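Local coordinates for protein hydrolase (Thermus thermophilus, PDB 1UFO) that probably hydrolyses an as yet unidentified substrate, as a member of the alpha/beta hydrolase fold enzymes, at residues V81-V84 against A85-F88; I185-L188 against A189-E192. All coordinates share one frame; numbering follows the deposited sequence.

Contact 1: residues V81-V84 against A85-F88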
loop_
_atom_site.group_PDB
_atom_site.type_symbol
_atom_site.label_atom_id
_atom_site.label_comp_id
_atom_site.label_asym_id
_atom_site.label_seq_id
_atom_site.Cartn_x
_atom_site.Cartn_y
_atom_site.Cartn_z
ATOM N N VAL A 81 27.762 6.554 -11.089
ATOM C CA VAL A 81 26.349 6.159 -10.915
ATOM C C VAL A 81 25.497 7.428 -10.928
ATOM O O VAL A 81 24.465 7.484 -11.639
ATOM C CB VAL A 81 26.176 5.408 -9.570
ATOM C CG1 VAL A 81 24.670 5.355 -9.169
ATOM C CG2 VAL A 81 26.687 3.996 -9.703
ATOM N N TYR A 82 25.894 8.480 -10.208
ATOM C CA TYR A 82 25.014 9.652 -10.216
ATOM C C TYR A 82 25.115 10.528 -11.453
ATOM O O TYR A 82 24.185 11.314 -11.758
ATOM C CB TYR A 82 25.149 10.449 -8.920
ATOM C CG TYR A 82 24.533 9.665 -7.787
ATOM C CD1 TYR A 82 25.315 9.053 -6.817
ATOM C CD2 TYR A 82 23.163 9.443 -7.755
ATOM C CE1 TYR A 82 24.755 8.250 -5.845
ATOM C CE2 TYR A 82 22.565 8.585 -6.789
ATOM C CZ TYR A 82 23.379 7.989 -5.837
ATOM O OH TYR A 82 22.797 7.029 -5.036
ATOM N N ARG A 83 26.211 10.380 -12.212
ATOM C CA ARG A 83 26.254 11.070 -13.515
ATOM C C ARG A 83 25.256 10.335 -14.460
ATOM O O ARG A 83 24.513 10.990 -15.232
ATOM C CB ARG A 83 27.703 11.046 -14.021
ATOM C CG ARG A 83 27.841 11.519 -15.481
ATOM C CD ARG A 83 27.077 12.847 -15.773
ATOM N NE ARG A 83 27.445 13.949 -14.873
ATOM C CZ ARG A 83 26.808 15.116 -14.800
ATOM N NH1 ARG A 83 27.211 16.072 -13.961
ATOM N NH2 ARG A 83 25.736 15.386 -15.575
ATOM N N VAL A 84 25.217 9.003 -14.415
ATOM C CA VAL A 84 24.139 8.258 -15.183
ATOM C C VAL A 84 22.750 8.805 -14.703
ATOM O O VAL A 84 21.901 9.118 -15.558
ATOM C CB VAL A 84 24.143 6.773 -14.868
ATOM C CG1 VAL A 84 22.826 6.070 -15.447
ATOM C CG2 VAL A 84 25.381 6.068 -15.547
ATOM N N ALA A 85 22.528 8.972 -13.397
ATOM C CA ALA A 85 21.226 9.490 -12.904
ATOM C C ALA A 85 20.893 10.878 -13.406
ATOM O O ALA A 85 19.755 11.137 -13.824
ATOM C CB ALA A 85 21.230 9.515 -11.378
ATOM N N LEU A 86 21.887 11.760 -13.414
ATOM C CA LEU A 86 21.629 13.124 -13.911
ATOM C C LEU A 86 21.293 13.122 -15.432
ATOM O O LEU A 86 20.464 13.941 -15.868
ATOM C CB LEU A 86 22.881 13.998 -13.601
ATOM C CG LEU A 86 22.950 14.371 -12.110
ATOM C CD1 LEU A 86 24.366 14.884 -11.883
ATOM C CD2 LEU A 86 21.920 15.444 -11.748
ATOM N N GLY A 87 21.956 12.268 -16.183
ATOM C CA GLY A 87 21.724 12.165 -17.628
ATOM C C GLY A 87 20.334 11.590 -17.847
ATOM O O GLY A 87 19.524 12.056 -18.679
ATOM N N PHE A 88 20.064 10.554 -17.082
ATOM C CA PHE A 88 18.755 9.848 -17.189
ATOM C C PHE A 88 17.607 10.828 -16.840
ATOM O O PHE A 88 16.526 10.829 -17.497
ATOM C CB PHE A 88 18.766 8.645 -16.205
ATOM C CG PHE A 88 17.720 7.558 -16.480
ATOM C CD1 PHE A 88 17.108 7.420 -17.691
ATOM C CD2 PHE A 88 17.522 6.595 -15.494
ATOM C CE1 PHE A 88 16.297 6.269 -17.969
ATOM C CE2 PHE A 88 16.743 5.449 -15.726
ATOM C CZ PHE A 88 16.133 5.267 -16.964
#
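Chi1 of R83, 170°, sets CG opposite the backbone N, and bends at chi2 and chi3 then bring the guanidinium forward, toward L86, the residue three further on. L86 turns its own CG the other way, beside its backbone N, and the two side chains cross at about a right angle. L86 CD1 sits over one face of the guanidinium, offset toward its rim and 3.7 Å from R83 NH1, while R83 NH2 stands 3.7 Å from L86 CB. The polar end has its mate elsewhere: R83 NH1 forms a salt bridge with D152.

One step round the helix the contact is apolar. Y82 CD2 comes within 4.1 Å of the A85 methyl, CB, which meets the ring obliquely. Beyond it, F117 of helix 114-124 meets the ring edge-to-face, V155 and L158 of helix 153-160 also touch it, and the OH is hydrogen-bonded to M142 N in the loop before helix 153-160.

Beneath both pairs run four successive i to i+4 bonds of helix 77-103. The last, F88 N to V84 O, is the shortest at 2.8 Å and points nearly along the C=O axis; L86 N approaches Y82 O at 2.9 Å, tilted 33° from the carbonyl plane. F88 then sends its ring to F57 and H31.

Chemically, the R83-L86 pair keeps the flat cation over a hydrocarbon branch while NH1 pairs with D152, so the aliphatic contact and the salt bridge probably fix the rotation of the guanidinium together.

Contact 2: residues I185-L188 against A189-E192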
loop_
_atom_site.group_PDB
_atom_site.type_symbol
_atom_site.label_atom_id
_atom_site.label_comp_id
_atom_site.label_asym_id
_atom_site.label_seq_id
_atom_site.Cartn_x
_atom_site.Cartn_y
_atom_site.Cartn_z
ATOM N N ILE A 185 20.359 -3.124 -0.152
ATOM C CA ILE A 185 20.985 -2.233 -1.144
ATOM C C ILE A 185 20.482 -0.778 -0.849
ATOM O O ILE A 185 21.252 0.206 -0.835
ATOM C CB ILE A 185 20.622 -2.705 -2.527
ATOM C CG1 ILE A 185 21.257 -4.096 -2.784
ATOM C CG2 ILE A 185 21.075 -1.685 -3.500
ATOM C CD1 ILE A 185 20.846 -4.844 -4.025
ATOM N N VAL A 186 19.164 -0.647 -0.634
ATOM C CA VAL A 186 18.562 0.607 -0.177
ATOM C C VAL A 186 17.861 0.249 1.127
ATOM O O VAL A 186 16.734 -0.254 1.137
ATOM C CB VAL A 186 17.570 1.182 -1.136
ATOM C CG1 VAL A 186 16.956 2.487 -0.547
ATOM C CG2 VAL A 186 18.295 1.460 -2.488
ATOM N N PRO A 187 18.542 0.476 2.275
ATOM C CA PRO A 187 17.946 0.130 3.581
ATOM C C PRO A 187 16.608 0.811 3.760
ATOM O O PRO A 187 16.426 1.958 3.351
ATOM C CB PRO A 187 18.948 0.730 4.589
ATOM C CG PRO A 187 20.294 0.581 3.829
ATOM C CD PRO A 187 19.903 1.067 2.451
ATOM N N LEU A 188 15.671 0.094 4.379
ATOM C CA LEU A 188 14.375 0.668 4.702
ATOM C C LEU A 188 14.472 2.037 5.345
ATOM O O LEU A 188 13.684 2.965 5.026
ATOM C CB LEU A 188 13.579 -0.285 5.608
ATOM C CG LEU A 188 12.164 0.180 5.998
ATOM C CD1 LEU A 188 11.300 0.075 4.760
ATOM C CD2 LEU A 188 11.579 -0.703 7.111
ATOM N N ALA A 189 15.499 2.239 6.181
ATOM C CA ALA A 189 15.612 3.524 6.838
ATOM C C ALA A 189 15.858 4.702 5.873
ATOM O O ALA A 189 15.467 5.813 6.211
ATOM C CB ALA A 189 16.754 3.451 7.893
ATOM N N ARG A 190 16.481 4.443 4.729
ATOM C CA ARG A 190 16.718 5.541 3.735
ATOM C C ARG A 190 15.362 5.969 3.142
ATOM O O ARG A 190 15.138 7.148 2.805
ATOM C CB ARG A 190 17.644 5.082 2.590
ATOM C CG ARG A 190 19.047 4.730 3.151
ATOM C CD ARG A 190 19.636 5.884 3.881
ATOM N NE ARG A 190 20.353 6.686 2.947
ATOM C CZ ARG A 190 21.082 7.728 3.267
ATOM N NH1 ARG A 190 21.662 8.382 2.287
ATOM N NH2 ARG A 190 21.272 8.072 4.532
HETATM N N MSE A 191 14.473 5.010 2.886
HETATM C CA MSE A 191 13.163 5.343 2.383
HETATM C C MSE A 191 12.398 6.096 3.453
HETATM O O MSE A 191 11.767 7.081 3.202
HETATM C CB MSE A 191 12.416 4.066 2.001
HETATM C CG MSE A 191 10.974 4.355 1.434
HETATM SE SE MSE A 191 9.613 4.566 2.800
HETATM C CE MSE A 191 9.325 2.772 2.710
ATOM N N GLU A 192 12.538 5.675 4.716
ATOM C CA GLU A 192 11.795 6.391 5.771
ATOM C C GLU A 192 12.346 7.871 5.935
ATOM O O GLU A 192 11.550 8.809 6.146
ATOM C CB GLU A 192 11.961 5.575 7.086
ATOM C CG GLU A 192 11.092 4.308 7.049
ATOM C CD GLU A 192 11.382 3.257 8.203
ATOM O OE1 GLU A 192 12.572 3.046 8.639
ATOM O OE2 GLU A 192 10.430 2.589 8.668
#
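L188 is flanked by M191 on one branch and E192 on the other. With its CG anti to the backbone N (chi1 -178°), it runs side by side with the selenomethionine M191, pointing the same way, and CD1 meets M191 CE at 3.9 Å. The other methyl, CD2, lies 3.8 Å from E192 OE2, and the E192 carboxylate carbon CD is 3.9 Å from L188 CG. E192 N also bonds L188 O, at 3.0 Å and nearly straight on to the carbonyl.

This is the first turn of helix 188-198, with P187 at the N-cap position and the helix following strand 175-180 through a loop, in the manner of the alpha/beta hydrolase fold. Both L188 and M191 turn inward onto H179 and V211 of strands 175-180 and 207-212. With an alanine here in place of the leucine L188, a gap would probably open beside the M191 methyl and against V211, and the E192 carboxylate would be likely to lose the apolar surface along which it lies.

R190 N reaches P187 O at 2.8 Å, from above the carbonyl plane. The R190 chain lies alongside the proline ring, with CG 3.8 Å from P187 CD, before its NH1 goes on to P141 O.

Contact 1 comes first along the chain, on helix 77-103, and contact 2 follows at the start of helix 188-198, with strands 107-112, 132-135 and 175-180 of the mixed sheet between them in sequence. Their centres lie 20 Å apart and their nearest atoms about 8 Å apart, so they do not touch. The loop holding P141 and M142 links them indirectly: Y82 bonds to M142 and R190 to P141. Contact 2 reaches the probable active site through V186, which touches H217; S113, H217 and D183 are placed as a Ser-His-Asp triad would be, a probable but unconfirmed assignment. Contact 1 comes only near it, F88 lying close to the likely nucleophile elbow.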